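Local structure of mandelate racemase/muconate lactonizing enzyme-like protein (Roseovarius sp. TM1035, 3RCY) at residues Arg125-Thr130 with Tyr162-Phe167; Asp205-Thr210 with Pro231-Glu236; Ala225-Ser230 with Ala252-Val257; Met308-Tyr313 with Leu333-Ile338. The protein is probably an enzyme of the mandelate racemase/muconate lactonizing type in the enolase superfamily that binds magnesium, its substrate not being established. One frame throughout, in Å; residues are numbered along the deposited sequence.

Interaction 1. Residues Arg125-Thr130 with Tyr162-Phe167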
loop_
_atom_site.group_PDB
_atom_site.type_symbol
_atom_site.label_atom_id
_atom_site.label_comp_id
_atom_site.label_asym_id
_atom_site.label_seq_id
_atom_site.Cartn_x
_atom_site.Cartn_y
_atom_site.Cartn_z
ATOM N N ARG A 125 7.161 40.660 -8.405
ATOM C CA ARG A 125 7.244 40.371 -9.837
ATOM C C ARG A 125 6.954 38.876 -10.091
ATOM O O ARG A 125 7.514 37.988 -9.418
ATOM C CB ARG A 125 8.607 40.776 -10.433
ATOM C CG ARG A 125 8.907 42.290 -10.420
ATOM C CD ARG A 125 9.508 42.796 -11.745
ATOM N NE ARG A 125 8.487 42.987 -12.777
ATOM C CZ ARG A 125 8.730 43.337 -14.042
ATOM N NH1 ARG A 125 7.717 43.475 -14.894
ATOM N NH2 ARG A 125 9.975 43.543 -14.469
ATOM N N ILE A 126 6.070 38.626 -11.048
ATOM C CA ILE A 126 5.631 37.274 -11.372
ATOM C C ILE A 126 6.324 36.800 -12.651
ATOM O O ILE A 126 6.277 37.471 -13.681
ATOM C CB ILE A 126 4.092 37.221 -11.533
ATOM C CG1 ILE A 126 3.406 37.669 -10.227
ATOM C CG2 ILE A 126 3.638 35.830 -11.969
ATOM C CD1 ILE A 126 1.980 38.216 -10.410
ATOM N N ARG A 127 6.983 35.654 -12.571
ATOM C CA ARG A 127 7.637 35.053 -13.725
ATOM C C ARG A 127 6.602 34.688 -14.789
ATOM O O ARG A 127 5.600 34.035 -14.486
ATOM C CB ARG A 127 8.401 33.813 -13.282
ATOM C CG ARG A 127 9.326 33.243 -14.317
ATOM C CD ARG A 127 10.120 32.082 -13.724
ATOM N NE ARG A 127 10.909 31.422 -14.755
ATOM C CZ ARG A 127 11.490 30.234 -14.627
ATOM N NH1 ARG A 127 11.365 29.538 -13.502
ATOM N NH2 ARG A 127 12.188 29.736 -15.640
ATOM N N ALA A 128 6.838 35.126 -16.025
ATOM C CA ALA A 128 5.931 34.839 -17.136
ATOM C C ALA A 128 6.557 33.873 -18.130
ATOM O O ALA A 128 7.785 33.746 -18.205
ATOM C CB ALA A 128 5.528 36.140 -17.857
ATOM N N TYR A 129 5.714 33.196 -18.899
ATOM C CA TYR A 129 6.197 32.436 -20.051
ATOM C C TYR A 129 5.217 32.540 -21.212
ATOM O O TYR A 129 4.075 32.974 -21.041
ATOM C CB TYR A 129 6.446 30.968 -19.685
ATOM C CG TYR A 129 5.223 30.060 -19.640
ATOM C CD1 TYR A 129 4.546 29.840 -18.442
ATOM C CD2 TYR A 129 4.772 29.383 -20.786
ATOM C CE1 TYR A 129 3.451 28.994 -18.375
ATOM C CE2 TYR A 129 3.667 28.528 -20.733
ATOM C CZ TYR A 129 3.014 28.338 -19.518
ATOM O OH TYR A 129 1.929 27.505 -19.428
ATOM N N THR A 130 5.657 32.097 -22.381
ATOM C CA THR A 130 4.793 32.069 -23.555
ATOM C C THR A 130 5.036 30.807 -24.375
ATOM O O THR A 130 6.110 30.204 -24.284
ATOM C CB THR A 130 4.991 33.355 -24.427
ATOM O OG1 THR A 130 4.136 33.313 -25.576
ATOM C CG2 THR A 130 6.431 33.514 -24.873
ATOM N N TYR A 162 12.057 36.607 -21.696
ATOM C CA TYR A 162 11.389 35.388 -21.220
ATOM C C TYR A 162 12.397 34.376 -20.683
ATOM O O TYR A 162 13.463 34.170 -21.279
ATOM C CB TYR A 162 10.513 34.756 -22.300
ATOM C CG TYR A 162 9.233 35.519 -22.519
ATOM C CD1 TYR A 162 8.126 35.313 -21.696
ATOM C CD2 TYR A 162 9.132 36.464 -23.540
ATOM C CE1 TYR A 162 6.945 36.023 -21.884
ATOM C CE2 TYR A 162 7.963 37.184 -23.734
ATOM C CZ TYR A 162 6.874 36.957 -22.904
ATOM O OH TYR A 162 5.719 37.676 -23.102
ATOM N N THR A 163 12.059 33.782 -19.539
ATOM C CA THR A 163 12.922 32.814 -18.864
ATOM C C THR A 163 12.405 31.379 -19.020
ATOM O O THR A 163 12.918 30.444 -18.397
ATOM C CB THR A 163 13.065 33.150 -17.362
ATOM O OG1 THR A 163 11.785 33.076 -16.730
ATOM C CG2 THR A 163 13.663 34.552 -17.172
ATOM N N ALA A 164 11.373 31.212 -19.844
ATOM C CA ALA A 164 10.811 29.896 -20.129
ATOM C C ALA A 164 9.950 29.989 -21.378
ATOM O O ALA A 164 9.282 31.008 -21.608
ATOM C CB ALA A 164 9.990 29.370 -18.928
ATOM N N VAL A 165 9.993 28.935 -22.190
ATOM C CA VAL A 165 9.245 28.882 -23.443
ATOM C C VAL A 165 8.577 27.528 -23.599
ATOM O O VAL A 165 9.140 26.507 -23.201
ATOM C CB VAL A 165 10.134 29.186 -24.683
ATOM C CG1 VAL A 165 10.679 30.610 -24.623
ATOM C CG2 VAL A 165 11.282 28.175 -24.838
ATOM N N LYS A 166 7.377 27.535 -24.190
ATOM C CA LYS A 166 6.570 26.323 -24.340
ATOM C C LYS A 166 6.298 25.991 -25.805
ATOM O O LYS A 166 6.189 26.887 -26.650
ATOM C CB LYS A 166 5.251 26.458 -23.566
ATOM C CG LYS A 166 4.470 25.138 -23.443
ATOM C CD LYS A 166 3.547 25.144 -22.229
ATOM C CE LYS A 166 2.140 25.623 -22.588
ATOM N NZ LYS A 166 1.262 25.571 -21.379
ATOM N N PHE A 167 6.207 24.692 -26.086
ATOM C CA PHE A 167 6.035 24.166 -27.440
ATOM C C PHE A 167 5.549 22.721 -27.350
ATOM O O PHE A 167 5.849 22.018 -26.371
ATOM C CB PHE A 167 7.362 24.241 -28.223
ATOM C CG PHE A 167 8.533 23.618 -27.497
ATOM C CD1 PHE A 167 9.231 24.335 -26.516
ATOM C CD2 PHE A 167 8.918 22.308 -27.772
ATOM C CE1 PHE A 167 10.296 23.747 -25.821
ATOM C CE2 PHE A 167 9.977 21.713 -27.099
ATOM C CZ PHE A 167 10.673 22.432 -26.118
HETATM O O HOH W 1 10.091 34.923 -17.747
#
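R127 reaches T163 because its CG stands anti to the backbone N (chi1 -169°) and the chain stays extended from there to NE, which carries the guanidinium to the loop residue T163. K166 instead bends at chi3 (93°), and its ammonium swings back to the hydroxyl of Y129. R127 grips T163 side-on with two nitrogens: NE donates to OG1 of T163 at 2.7 Å, and NH2 donates to the T163 carbonyl O at 2.9 Å. That acceptor O lies in the guanidinium plane, while the NH2 donor stands above the carbonyl plane. NH2 also forms a salt bridge with D205, so the guanidinium is held both by T163 and by D205 of strand 205-208. Water 1 donates to A128 O and accepts from T163 N, bridging the backbones of A128 and T163. Beyond it, T130 lays its CG2 over the centre of the Y162 ring, 3.8 Å from the centroid, in a CH-pi contact, while K166 N bonds to T130 O at 3.0 Å. K166 NZ, at the edge of the Y129 ring and in its plane, donates to Y129 OH at 2.8 Å. The same ammonium forms salt bridges with E235 and E336, and a magnesium ion lies about 4 Å from the side chain. Two carboxylates and a phenol oxygen thus fix the position of one buried ammonium beside the metal site.

Interaction 2. Residues Asp205-Thr210 with Pro231-Glu236. With MG (magnesium ion), chain I.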
loop_
_atom_site.group_PDB
_atom_site.type_symbol
_atom_site.label_atom_id
_atom_site.label_comp_id
_atom_site.label_asym_id
_atom_site.label_seq_id
_atom_site.Cartn_x
_atom_site.Cartn_y
_atom_site.Cartn_z
ATOM N N ASP A 205 14.125 28.041 -19.447
ATOM C CA ASP A 205 13.641 26.668 -19.325
ATOM C C ASP A 205 12.811 26.245 -20.528
ATOM O O ASP A 205 12.184 27.078 -21.181
ATOM C CB ASP A 205 12.831 26.503 -18.040
ATOM C CG ASP A 205 13.714 26.471 -16.815
ATOM O OD1 ASP A 205 14.456 25.471 -16.635
ATOM O OD2 ASP A 205 13.673 27.455 -16.045
ATOM N N LEU A 206 12.842 24.947 -20.816
ATOM C CA LEU A 206 12.006 24.343 -21.844
ATOM C C LEU A 206 10.763 23.763 -21.181
ATOM O O LEU A 206 10.863 22.968 -20.238
ATOM C CB LEU A 206 12.774 23.232 -22.565
ATOM C CG LEU A 206 13.670 23.530 -23.771
ATOM C CD1 LEU A 206 14.607 24.704 -23.544
ATOM C CD2 LEU A 206 14.453 22.262 -24.151
ATOM N N LEU A 207 9.595 24.176 -21.663
ATOM C CA LEU A 207 8.331 23.644 -21.168
ATOM C C LEU A 207 7.737 22.783 -22.273
ATOM O O LEU A 207 7.410 23.289 -23.349
ATOM C CB LEU A 207 7.375 24.780 -20.782
ATOM C CG LEU A 207 7.971 25.895 -19.906
ATOM C CD1 LEU A 207 7.028 27.065 -19.825
ATOM C CD2 LEU A 207 8.311 25.400 -18.499
ATOM N N PHE A 208 7.638 21.480 -22.018
ATOM C CA PHE A 208 7.149 20.556 -23.027
ATOM C C PHE A 208 5.632 20.477 -22.931
ATOM O O PHE A 208 5.075 19.786 -22.059
ATOM C CB PHE A 208 7.807 19.180 -22.895
ATOM C CG PHE A 208 7.752 18.383 -24.153
ATOM C CD1 PHE A 208 8.694 18.583 -25.158
ATOM C CD2 PHE A 208 6.737 17.457 -24.357
ATOM C CE1 PHE A 208 8.637 17.859 -26.347
ATOM C CE2 PHE A 208 6.669 16.725 -25.544
ATOM C CZ PHE A 208 7.623 16.930 -26.540
ATOM N N GLY A 209 4.975 21.217 -23.821
ATOM C CA GLY A 209 3.564 21.555 -23.665
ATOM C C GLY A 209 2.598 20.608 -24.340
ATOM O O GLY A 209 1.734 21.046 -25.091
ATOM N N THR A 210 2.737 19.313 -24.056
ATOM C CA THR A 210 1.854 18.279 -24.628
ATOM C C THR A 210 0.367 18.519 -24.298
ATOM O O THR A 210 0.038 19.249 -23.358
ATOM C CB THR A 210 2.310 16.847 -24.218
ATOM O OG1 THR A 210 3.235 16.934 -23.121
ATOM C CG2 THR A 210 3.025 16.181 -25.362
ATOM N N PRO A 231 13.923 19.315 -19.686
ATOM C CA PRO A 231 12.720 20.161 -19.704
ATOM C C PRO A 231 12.190 20.402 -18.287
ATOM O O PRO A 231 12.241 19.502 -17.443
ATOM C CB PRO A 231 11.721 19.337 -20.518
ATOM C CG PRO A 231 12.208 17.929 -20.428
ATOM C CD PRO A 231 13.694 18.005 -20.331
ATOM N N LEU A 232 11.709 21.610 -18.026
ATOM C CA LEU A 232 11.217 21.970 -16.695
ATOM C C LEU A 232 9.929 21.218 -16.343
ATOM O O LEU A 232 9.728 20.835 -15.194
ATOM C CB LEU A 232 11.040 23.489 -16.566
ATOM C CG LEU A 232 10.628 24.058 -15.196
ATOM C CD1 LEU A 232 11.119 25.466 -15.037
ATOM C CD2 LEU A 232 9.101 24.021 -15.001
ATOM N N TRP A 233 9.051 21.031 -17.327
ATOM C CA TRP A 233 7.863 20.207 -17.122
ATOM C C TRP A 233 7.416 19.474 -18.381
ATOM O O TRP A 233 7.818 19.818 -19.489
ATOM C CB TRP A 233 6.691 20.983 -16.471
ATOM C CG TRP A 233 5.878 21.928 -17.358
ATOM C CD1 TRP A 233 5.311 21.655 -18.581
ATOM C CD2 TRP A 233 5.494 23.275 -17.035
ATOM N NE1 TRP A 233 4.624 22.762 -19.046
ATOM C CE2 TRP A 233 4.720 23.765 -18.114
ATOM C CE3 TRP A 233 5.737 24.117 -15.941
ATOM C CZ2 TRP A 233 4.195 25.064 -18.132
ATOM C CZ3 TRP A 233 5.211 25.414 -15.961
ATOM C CH2 TRP A 233 4.448 25.867 -17.050
ATOM N N TYR A 234 6.582 18.465 -18.152
ATOM C CA TYR A 234 5.969 17.630 -19.161
ATOM C C TYR A 234 4.481 17.812 -18.899
ATOM O O TYR A 234 3.951 17.325 -17.891
ATOM C CB TYR A 234 6.408 16.176 -18.924
ATOM C CG TYR A 234 6.031 15.131 -19.954
ATOM C CD1 TYR A 234 5.546 15.480 -21.229
ATOM C CD2 TYR A 234 6.204 13.775 -19.664
ATOM C CE1 TYR A 234 5.232 14.504 -22.160
ATOM C CE2 TYR A 234 5.887 12.792 -20.582
ATOM C CZ TYR A 234 5.409 13.159 -21.832
ATOM O OH TYR A 234 5.114 12.175 -22.743
ATOM N N GLU A 235 3.817 18.544 -19.790
ATOM C CA GLU A 235 2.436 18.965 -19.573
ATOM C C GLU A 235 1.429 17.947 -20.097
ATOM O O GLU A 235 1.629 17.365 -21.158
ATOM C CB GLU A 235 2.206 20.318 -20.248
ATOM C CG GLU A 235 0.851 20.952 -19.973
ATOM C CD GLU A 235 0.849 22.451 -20.260
ATOM O OE1 GLU A 235 1.937 23.067 -20.245
ATOM O OE2 GLU A 235 -0.245 23.009 -20.483
ATOM N N GLU A 236 0.351 17.722 -19.353
ATOM C CA GLU A 236 -0.735 16.836 -19.815
ATOM C C GLU A 236 -0.225 15.650 -20.660
ATOM O O GLU A 236 -0.551 15.538 -21.838
ATOM C CB GLU A 236 -1.759 17.637 -20.628
ATOM C CG GLU A 236 -2.573 18.644 -19.816
ATOM C CD GLU A 236 -3.929 18.906 -20.452
ATOM O OE1 GLU A 236 -3.958 19.376 -21.615
ATOM O OE2 GLU A 236 -4.964 18.619 -19.797
HETATM MG MG MG I . -1.604 23.165 -22.218
HETATM O O HOH W 2 0.130 22.885 -23.594
HETATM O O HOH W 3 -1.983 20.922 -22.686
HETATM O O HOH W 4 -1.421 25.485 -22.504
HETATM O O HOH W 5 -3.178 23.150 -23.895
#
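Strands 205-208 and 233-235 run parallel, their axes 22° apart, joined by F208 N to W233 O (3.0 Å) and E235 N to F208 O (2.9 Å), with L232 N bonding to L206 O close by. L207 sets its CD2 squarely over the six-membered ring of W233, 3.7 Å from the centroid, a CH-pi contact; the same methyl also meets L232 CD2. On the face of F208 and Y234 the two aromatic side chains lie alongside each other, pointing the same way, with CD2 of F208 3.9 Å from CD1 of Y234. At the C-terminal end T210 OG1 donates to E235 O, in the carbonyl plane, at 2.6 Å. The extended chain of E235 brings OE2 to within 2.2 Å of the magnesium ion, whose shell also includes waters 2 to 5 and E261, while OE1 faces K166. Waters 2 and 3 donate to the carbonyls of G209 and T210, and water 3 also to E236 OE1; E236 OE2 forms a salt bridge with R262. This is a parallel beta-alpha-beta unit of the enolase-type barrel: helix 216-226 connects the strands and packs on F208 and Y234, helix 183-200 touches L206 and F208, and strand 164-167 flanks 205-208 on its other edge.

Interaction 3. Residues Ala225-Ser230 with Ala252-Val257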
loop_
_atom_site.group_PDB
_atom_site.type_symbol
_atom_site.label_atom_id
_atom_site.label_comp_id
_atom_site.label_asym_id
_atom_site.label_seq_id
_atom_site.Cartn_x
_atom_site.Cartn_y
_atom_site.Cartn_z
ATOM N N ALA A 225 12.657 9.950 -23.935
ATOM C CA ALA A 225 13.449 10.453 -25.060
ATOM C C ALA A 225 13.885 11.913 -24.902
ATOM O O ALA A 225 14.951 12.295 -25.373
ATOM C CB ALA A 225 12.684 10.268 -26.370
ATOM N N ILE A 226 13.066 12.718 -24.231
ATOM C CA ILE A 226 13.346 14.149 -24.098
ATOM C C ILE A 226 14.014 14.508 -22.759
ATOM O O ILE A 226 14.428 15.647 -22.559
ATOM C CB ILE A 226 12.070 15.019 -24.346
ATOM C CG1 ILE A 226 10.975 14.707 -23.317
ATOM C CG2 ILE A 226 11.551 14.819 -25.783
ATOM C CD1 ILE A 226 9.879 15.781 -23.201
ATOM N N GLU A 227 14.124 13.529 -21.859
ATOM C CA GLU A 227 14.854 13.702 -20.582
ATOM C C GLU A 227 16.232 14.392 -20.672
ATOM O O GLU A 227 16.527 15.243 -19.837
ATOM C CB GLU A 227 14.990 12.370 -19.833
ATOM C CG GLU A 227 13.737 11.999 -19.057
ATOM C CD GLU A 227 13.744 10.575 -18.536
ATOM O OE1 GLU A 227 14.810 9.917 -18.511
ATOM O OE2 GLU A 227 12.661 10.125 -18.120
ATOM N N PRO A 228 17.073 14.030 -21.672
ATOM C CA PRO A 228 18.422 14.627 -21.717
ATOM C C PRO A 228 18.471 16.155 -21.876
ATOM O O PRO A 228 19.527 16.750 -21.655
ATOM C CB PRO A 228 19.068 13.952 -22.938
ATOM C CG PRO A 228 18.308 12.674 -23.103
ATOM C CD PRO A 228 16.897 13.027 -22.739
ATOM N N TYR A 229 17.352 16.781 -22.238
ATOM C CA TYR A 229 17.340 18.225 -22.493
ATOM C C TYR A 229 16.863 19.015 -21.286
ATOM O O TYR A 229 16.706 20.243 -21.351
ATOM C CB TYR A 229 16.568 18.536 -23.788
ATOM C CG TYR A 229 17.177 17.728 -24.894
ATOM C CD1 TYR A 229 18.363 18.143 -25.513
ATOM C CD2 TYR A 229 16.645 16.487 -25.243
ATOM C CE1 TYR A 229 18.967 17.360 -26.495
ATOM C CE2 TYR A 229 17.236 15.708 -26.220
ATOM C CZ TYR A 229 18.393 16.150 -26.839
ATOM O OH TYR A 229 18.973 15.361 -27.800
ATOM N N SER A 230 16.658 18.286 -20.186
ATOM C CA SER A 230 16.228 18.847 -18.913
ATOM C C SER A 230 15.001 19.782 -19.028
ATOM O O SER A 230 15.025 20.913 -18.531
ATOM C CB SER A 230 17.410 19.548 -18.211
ATOM O OG SER A 230 17.025 19.960 -16.907
ATOM N N ALA A 252 7.443 7.195 -13.803
ATOM C CA ALA A 252 8.287 6.538 -14.805
ATOM C C ALA A 252 9.118 7.484 -15.681
ATOM O O ALA A 252 9.966 7.026 -16.442
ATOM C CB ALA A 252 7.438 5.611 -15.689
ATOM N N VAL A 253 8.879 8.787 -15.582
ATOM C CA VAL A 253 9.694 9.764 -16.320
ATOM C C VAL A 253 10.396 10.713 -15.334
ATOM O O VAL A 253 9.864 10.997 -14.264
ATOM C CB VAL A 253 8.866 10.546 -17.390
ATOM C CG1 VAL A 253 8.183 9.578 -18.380
ATOM C CG2 VAL A 253 7.839 11.460 -16.730
ATOM N N ARG A 254 11.590 11.184 -15.687
ATOM C CA ARG A 254 12.402 11.985 -14.751
ATOM C C ARG A 254 12.090 13.492 -14.818
ATOM O O ARG A 254 12.756 14.314 -14.167
ATOM C CB ARG A 254 13.902 11.714 -14.959
ATOM C CG ARG A 254 14.280 10.225 -14.996
ATOM C CD ARG A 254 15.752 10.016 -14.652
ATOM N NE ARG A 254 15.959 10.170 -13.211
ATOM C CZ ARG A 254 17.138 10.146 -12.597
ATOM N NH1 ARG A 254 18.257 9.976 -13.292
ATOM N NH2 ARG A 254 17.192 10.289 -11.274
ATOM N N ILE A 255 11.052 13.832 -15.575
ATOM C CA ILE A 255 10.592 15.204 -15.781
ATOM C C ILE A 255 9.343 15.461 -14.924
ATOM O O ILE A 255 8.465 14.606 -14.857
ATOM C CB ILE A 255 10.184 15.419 -17.267
ATOM C CG1 ILE A 255 11.236 14.838 -18.222
ATOM C CG2 ILE A 255 9.909 16.902 -17.577
ATOM C CD1 ILE A 255 10.690 14.578 -19.648
ATOM N N PRO A 256 9.269 16.632 -14.257
ATOM C CA PRO A 256 8.057 16.987 -13.512
ATOM C C PRO A 256 6.838 17.058 -14.416
ATOM O O PRO A 256 6.903 17.609 -15.526
ATOM C CB PRO A 256 8.381 18.375 -12.945
ATOM C CG PRO A 256 9.876 18.381 -12.836
ATOM C CD PRO A 256 10.338 17.627 -14.059
ATOM N N VAL A 257 5.736 16.487 -13.949
ATOM C CA VAL A 257 4.496 16.491 -14.720
ATOM C C VAL A 257 3.650 17.690 -14.297
ATOM O O VAL A 257 3.533 17.987 -13.104
ATOM C CB VAL A 257 3.727 15.155 -14.569
ATOM C CG1 VAL A 257 2.318 15.239 -15.198
ATOM C CG2 VAL A 257 4.540 14.008 -15.201
#
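E227 and R254 meet nearly at a right angle, the carboxylate of one over the start of the other's side chain. The glutamate extends beyond CG, which places OE2 2.9 Å from the backbone N of R254; the N-H points almost straight at it, at 163°, yet arrives from above the carboxylate plane, 56° out of it. The aliphatic part of R254 rests against the same group, with CG 3.5 Å from OE2 and 3.6 Å from OE1. The R254 guanidinium leads elsewhere: the bend at chi3 (76°) sends it away from the E227 of its own chain. Its ionic partner is instead E227 of a neighbouring subunit. The E227 described here receives R254 of a further subunit in the same manner, at OE2. The segments take in the C-terminal ends of helices 216-226 and 243-252, two successive helices on the outside of the enolase-type barrel, and what follows them, so that the contact joins the turns leading into strands 233-235 and 257-259. Residues 227-229 form a 3-10 segment, while V253 is the first residue to leave the second helix. Deeper in, I255 sends CD1 to I226, 3.7 Å from CG1, the two side chains crossing at about a right angle. E227 CG lies against I255 as well, 3.9 Å from its CG1.

Interaction 4. Residues Met308-Tyr313 with Leu333-Ile338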
loop_
_atom_site.group_PDB
_atom_site.type_symbol
_atom_site.label_atom_id
_atom_site.label_comp_id
_atom_site.label_asym_id
_atom_site.label_seq_id
_atom_site.Cartn_x
_atom_site.Cartn_y
_atom_site.Cartn_z
ATOM N N MET A 308 1.855 26.297 -8.430
ATOM C CA MET A 308 0.824 26.689 -9.378
ATOM C C MET A 308 1.446 27.360 -10.613
ATOM O O MET A 308 2.424 28.118 -10.511
ATOM C CB MET A 308 -0.181 27.642 -8.719
ATOM C CG MET A 308 -0.784 27.136 -7.401
ATOM S SD MET A 308 -1.709 25.590 -7.531
ATOM C CE MET A 308 -3.099 26.069 -8.557
ATOM N N ALA A 309 0.879 27.063 -11.773
ATOM C CA ALA A 309 1.222 27.776 -12.999
ATOM C C ALA A 309 -0.071 28.015 -13.781
ATOM O O ALA A 309 -0.425 27.211 -14.638
ATOM C CB ALA A 309 2.245 26.979 -13.823
ATOM N N PRO A 310 -0.796 29.113 -13.461
ATOM C CA PRO A 310 -2.121 29.396 -14.028
ATOM C C PRO A 310 -2.141 29.332 -15.559
ATOM O O PRO A 310 -1.300 29.940 -16.225
ATOM C CB PRO A 310 -2.415 30.821 -13.543
ATOM C CG PRO A 310 -1.623 30.951 -12.277
ATOM C CD PRO A 310 -0.359 30.180 -12.538
ATOM N N HIS A 311 -3.089 28.570 -16.089
ATOM C CA HIS A 311 -3.251 28.377 -17.526
ATOM C C HIS A 311 -3.774 29.633 -18.204
ATOM O O HIS A 311 -4.619 30.336 -17.647
ATOM C CB HIS A 311 -4.254 27.240 -17.781
ATOM C CG HIS A 311 -4.505 26.963 -19.233
ATOM N ND1 HIS A 311 -5.594 27.465 -19.913
ATOM C CD2 HIS A 311 -3.796 26.245 -20.138
ATOM C CE1 HIS A 311 -5.561 27.049 -21.167
ATOM N NE2 HIS A 311 -4.478 26.307 -21.329
ATOM N N LEU A 312 -3.276 29.904 -19.409
ATOM C CA LEU A 312 -3.898 30.902 -20.274
ATOM C C LEU A 312 -3.884 30.479 -21.735
ATOM O O LEU A 312 -2.840 30.486 -22.386
ATOM C CB LEU A 312 -3.251 32.296 -20.126
ATOM C CG LEU A 312 -4.006 33.367 -20.942
ATOM C CD1 LEU A 312 -5.302 33.813 -20.245
ATOM C CD2 LEU A 312 -3.143 34.570 -21.271
ATOM N N TYR A 313 -5.045 30.090 -22.244
ATOM C CA TYR A 313 -5.254 30.114 -23.684
ATOM C C TYR A 313 -6.607 30.747 -23.927
ATOM O O TYR A 313 -7.555 30.093 -24.356
ATOM C CB TYR A 313 -5.118 28.735 -24.358
ATOM C CG TYR A 313 -4.787 28.902 -25.822
ATOM C CD1 TYR A 313 -3.537 29.393 -26.211
ATOM C CD2 TYR A 313 -5.734 28.642 -26.817
ATOM C CE1 TYR A 313 -3.224 29.592 -27.551
ATOM C CE2 TYR A 313 -5.430 28.833 -28.171
ATOM C CZ TYR A 313 -4.173 29.310 -28.525
ATOM O OH TYR A 313 -3.849 29.520 -29.849
ATOM N N LEU A 333 4.835 29.270 -9.589
ATOM C CA LEU A 333 5.955 28.953 -10.479
ATOM C C LEU A 333 6.071 30.023 -11.571
ATOM O O LEU A 333 7.055 30.753 -11.623
ATOM C CB LEU A 333 5.799 27.554 -11.098
ATOM C CG LEU A 333 6.813 27.092 -12.162
ATOM C CD1 LEU A 333 8.294 27.233 -11.714
ATOM C CD2 LEU A 333 6.504 25.662 -12.533
ATOM N N MET A 334 5.062 30.112 -12.436
ATOM C CA MET A 334 5.044 31.103 -13.512
ATOM C C MET A 334 3.631 31.266 -14.088
ATOM O O MET A 334 2.769 30.412 -13.857
ATOM C CB MET A 334 6.049 30.726 -14.616
ATOM C CG MET A 334 5.834 29.338 -15.236
ATOM S SD MET A 334 7.096 28.898 -16.456
ATOM C CE MET A 334 8.492 28.453 -15.421
ATOM N N CYS A 335 3.399 32.362 -14.813
ATOM C CA CYS A 335 2.102 32.627 -15.447
ATOM C C CYS A 335 2.201 32.580 -16.959
ATOM O O CYS A 335 2.945 33.356 -17.564
ATOM C CB CYS A 335 1.548 33.994 -15.029
ATOM S SG CYS A 335 0.718 33.980 -13.446
ATOM N N GLU A 336 1.439 31.675 -17.567
ATOM C CA GLU A 336 1.284 31.630 -19.024
ATOM C C GLU A 336 0.749 32.974 -19.514
ATOM O O GLU A 336 -0.139 33.544 -18.896
ATOM C CB GLU A 336 0.313 30.500 -19.399
ATOM C CG GLU A 336 0.298 30.111 -20.872
ATOM C CD GLU A 336 -0.345 28.740 -21.115
ATOM O OE1 GLU A 336 -1.064 28.233 -20.223
ATOM O OE2 GLU A 336 -0.128 28.163 -22.207
ATOM N N SER A 337 1.298 33.467 -20.623
ATOM C CA SER A 337 0.922 34.762 -21.177
ATOM C C SER A 337 0.879 34.724 -22.705
ATOM O O SER A 337 1.578 33.930 -23.348
ATOM C CB SER A 337 1.891 35.855 -20.696
ATOM O OG SER A 337 2.031 35.831 -19.278
ATOM N N ILE A 338 0.039 35.580 -23.279
ATOM C CA ILE A 338 -0.105 35.677 -24.727
ATOM C C ILE A 338 -0.010 37.148 -25.116
ATOM O O ILE A 338 -0.828 37.979 -24.684
ATOM C CB ILE A 338 -1.452 35.079 -25.237
ATOM C CG1 ILE A 338 -1.656 33.649 -24.709
ATOM C CG2 ILE A 338 -1.499 35.114 -26.782
ATOM C CD1 ILE A 338 -3.026 33.034 -25.047
HETATM O O HOH W 6 -1.333 32.729 -16.589
HETATM O O HOH W 7 -0.693 30.013 -24.026
#
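L312 and I338 pack through CD2 and CG1, 3.9 Å apart, their side chains crossing at a slant, and the I338 CD1 methyl reaches on to CD1 of Y313 at the same separation. Nearer the start of both segments P310 CG rests on C335 SG. Outward from these apolar pairs comes E336, extended beyond CG, which lies alongside H311 and points the same way. Its OE1 accepts the N-H of L312 at 2.9 Å; the bond is nearly straight, though it enters from above the carboxylate plane. The same oxygen sits 3.4 Å from CD2 of H311, whose ring is turned 87° from the carboxylate and whose side chain is about 4 Å from the magnesium ion. The other oxygen, OE2, faces K166 and accepts a hydrogen bond from water 7, which also donates to L312 O. Water 6 donates to both P310 O and E336 O, bridging the two segments, while L333 N bonds to M308 O at 2.8 Å. The segment after strand 307-308 runs beside strand 335-336 in the enolase-type barrel. Helix 316-327 connects them along the chain and packs on P310, L312 and C335, strand 126-131 pairs with 335-336, and W233 touches A309, L333 and M334.

The four contacts follow the barrel of the C-terminal domain. Along the chain, interaction 1 closes before interaction 2 opens, the segments of interactions 2 and 3 alternate, and interaction 4 comes last. Strand 164-167 pairs with 205-208, linking interactions 1 and 2 (centres 12 Å apart), while strand 126-131 pairs with 335-336, linking 1 and 4 (centres 8 Å apart) and bringing late strands back to early ones. Interaction 3 lies outside, its centre about 9 Å from that of interaction 2, with a probable Y234 N to P256 O hydrogen bond between them. Interactions 1, 2 and 4 supply K166, E235 and E336 near the magnesium ion; interaction 3 exchanges E227-R254 salt bridges with other subunits, and interactions 1 and 2 also touch a neighbouring subunit.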